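Local coordinates for insect group II chitinase (Ostrinia furnacalis, PDB 5Y2A), which probably hydrolyses the beta-1,4 linkages of chitin in insects, as a family 18 glycoside hydrolase catalytic domain, at residues E64-L69 / V74-G79. Sequence-based numbering, arbitrary orientation.
Sequences EKVTAL and VKVLLG
Val76 lays both of its methyls against the helix that precedes its strand, at Val66 and Thr67. Its CG1, anti to the backbone N (chi1 -177°), reaches Val66 CG1 at 3.7 Å and Thr67 CG2 at 3.8 Å, and the valine side chain crosses each of these partners at about a right angle. The second methyl, Val76 CG2, rests against helix backbone, 3.6 Å from Val66 O, a carbonyl that already accepts the hydrogen bond from Leu69 N. Thr67 turns its methyl to the strand and sends OG1 to Tyr115 O, which satisfies the buried hydroxyl. Nearer the connecting turn, Val74 CG2 comes close to a carbonyl, 3.2 Å from Leu69 O, and also meets Leu69 CB at 3.9 Å. No hydrogen bond links the two segments; they meet through methyl-methyl and methyl-carbonyl packing, with alternate residues Val74 and Val76 facing the helix and Lys75 and Leu77 turned away. In the family 18 TIM barrel this is an outer helix leading by a short turn into strand 75-81, which runs parallel to strands 34-42 and 119-123. Pro24 and Tyr37 adjoin Val66, Phe117 adjoins Thr67, and Asp118 hydrogen-bonds Val76 N.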
loop_
_atom_site.group_PDB
_atom_site.type_symbol
_atom_site.label_atom_id
_atom_site.label_comp_id
_atom_site.label_asym_id
_atom_site.label_seq_id
_atom_site.Cartn_x
_atom_site.Cartn_y
_atom_site.Cartn_z
ATOM N N GLU A 64 -16.072 -18.875 12.214
ATOM C CA GLU A 64 -16.632 -20.170 12.598
ATOM C C GLU A 64 -16.341 -21.237 11.558
ATOM O O GLU A 64 -16.149 -22.411 11.901
ATOM C CB GLU A 64 -18.146 -20.058 12.790
ATOM C CG GLU A 64 -18.574 -19.193 13.944
ATOM C CD GLU A 64 -20.084 -19.059 14.012
ATOM O OE1 GLU A 64 -20.778 -19.820 13.302
ATOM O OE2 GLU A 64 -20.568 -18.202 14.777
ATOM N N LYS A 65 -16.333 -20.858 10.280
ATOM C CA LYS A 65 -16.054 -21.836 9.240
ATOM C C LYS A 65 -14.629 -22.360 9.329
ATOM O O LYS A 65 -14.380 -23.520 8.988
ATOM C CB LYS A 65 -16.346 -21.245 7.862
ATOM C CG LYS A 65 -17.836 -21.101 7.604
ATOM C CD LYS A 65 -18.143 -20.557 6.226
ATOM C CE LYS A 65 -19.643 -20.611 5.968
ATOM N NZ LYS A 65 -20.064 -19.741 4.839
ATOM N N VAL A 66 -13.684 -21.538 9.786
ATOM C CA VAL A 66 -12.319 -22.036 9.940
ATOM C C VAL A 66 -12.164 -22.836 11.238
ATOM O O VAL A 66 -11.537 -23.900 11.242
ATOM C CB VAL A 66 -11.307 -20.880 9.844
ATOM C CG1 VAL A 66 -9.882 -21.400 10.046
ATOM C CG2 VAL A 66 -11.413 -20.206 8.479
ATOM N N THR A 67 -12.715 -22.352 12.362
ATOM C CA THR A 67 -12.582 -23.133 13.596
ATOM C C THR A 67 -13.326 -24.459 13.522
ATOM O O THR A 67 -12.996 -25.378 14.280
ATOM C CB THR A 67 -13.060 -22.366 14.837
ATOM O OG1 THR A 67 -14.456 -22.059 14.725
ATOM C CG2 THR A 67 -12.249 -21.100 15.053
ATOM N N ALA A 68 -14.321 -24.577 12.640
ATOM C CA ALA A 68 -15.000 -25.854 12.448
ATOM C C ALA A 68 -14.051 -26.944 11.970
ATOM O O ALA A 68 -14.356 -28.130 12.125
ATOM C CB ALA A 68 -16.155 -25.698 11.456
ATOM N N LEU A 69 -12.904 -26.575 11.394
ATOM C CA LEU A 69 -11.948 -27.571 10.928
ATOM C C LEU A 69 -11.299 -28.342 12.066
ATOM O O LEU A 69 -10.603 -29.328 11.803
ATOM C CB LEU A 69 -10.865 -26.897 10.080
ATOM C CG LEU A 69 -11.412 -26.279 8.800
ATOM C CD1 LEU A 69 -10.332 -25.463 8.081
ATOM C CD2 LEU A 69 -11.952 -27.383 7.902
ATOM N N VAL A 74 -7.190 -30.419 13.686
ATOM C CA VAL A 74 -6.272 -29.293 13.633
ATOM C C VAL A 74 -6.654 -28.343 14.752
ATOM O O VAL A 74 -7.822 -28.243 15.140
ATOM C CB VAL A 74 -6.303 -28.581 12.263
ATOM C CG1 VAL A 74 -5.932 -29.550 11.156
ATOM C CG2 VAL A 74 -7.668 -27.981 12.002
ATOM N N LYS A 75 -5.663 -27.638 15.277
ATOM C CA LYS A 75 -5.911 -26.573 16.234
ATOM C C LYS A 75 -6.027 -25.268 15.460
ATOM O O LYS A 75 -5.240 -25.017 14.544
ATOM C CB LYS A 75 -4.774 -26.494 17.252
ATOM C CG LYS A 75 -4.664 -27.726 18.150
ATOM C CD LYS A 75 -5.805 -27.730 19.154
ATOM C CE LYS A 75 -5.775 -28.950 20.041
ATOM N NZ LYS A 75 -6.763 -28.803 21.151
ATOM N N VAL A 76 -7.021 -24.450 15.809
ATOM C CA VAL A 76 -7.293 -23.202 15.093
ATOM C C VAL A 76 -7.193 -22.038 16.072
ATOM O O VAL A 76 -7.976 -21.949 17.030
ATOM C CB VAL A 76 -8.665 -23.227 14.398
ATOM C CG1 VAL A 76 -8.891 -21.938 13.604
ATOM C CG2 VAL A 76 -8.762 -24.438 13.478
ATOM N N LEU A 77 -6.234 -21.147 15.831
ATOM C CA LEU A 77 -5.992 -19.980 16.665
ATOM C C LEU A 77 -6.304 -18.710 15.885
ATOM O O LEU A 77 -6.259 -18.678 14.652
ATOM C CB LEU A 77 -4.538 -19.924 17.155
ATOM C CG LEU A 77 -4.050 -20.947 18.186
ATOM C CD1 LEU A 77 -3.907 -22.322 17.562
ATOM C CD2 LEU A 77 -2.731 -20.490 18.780
ATOM N N LEU A 78 -6.602 -17.649 16.625
ATOM C CA LEU A 78 -6.798 -16.334 16.036
ATOM C C LEU A 78 -5.477 -15.578 16.077
ATOM O O LEU A 78 -4.818 -15.530 17.120
ATOM C CB LEU A 78 -7.878 -15.557 16.795
ATOM C CG LEU A 78 -8.094 -14.116 16.335
ATOM C CD1 LEU A 78 -8.614 -14.105 14.906
ATOM C CD2 LEU A 78 -9.058 -13.399 17.276
ATOM N N GLY A 79 -5.078 -15.011 14.941
ATOM C CA GLY A 79 -3.890 -14.179 14.895
ATOM C C GLY A 79 -4.250 -12.724 15.127
ATOM O O GLY A 79 -5.200 -12.209 14.536
#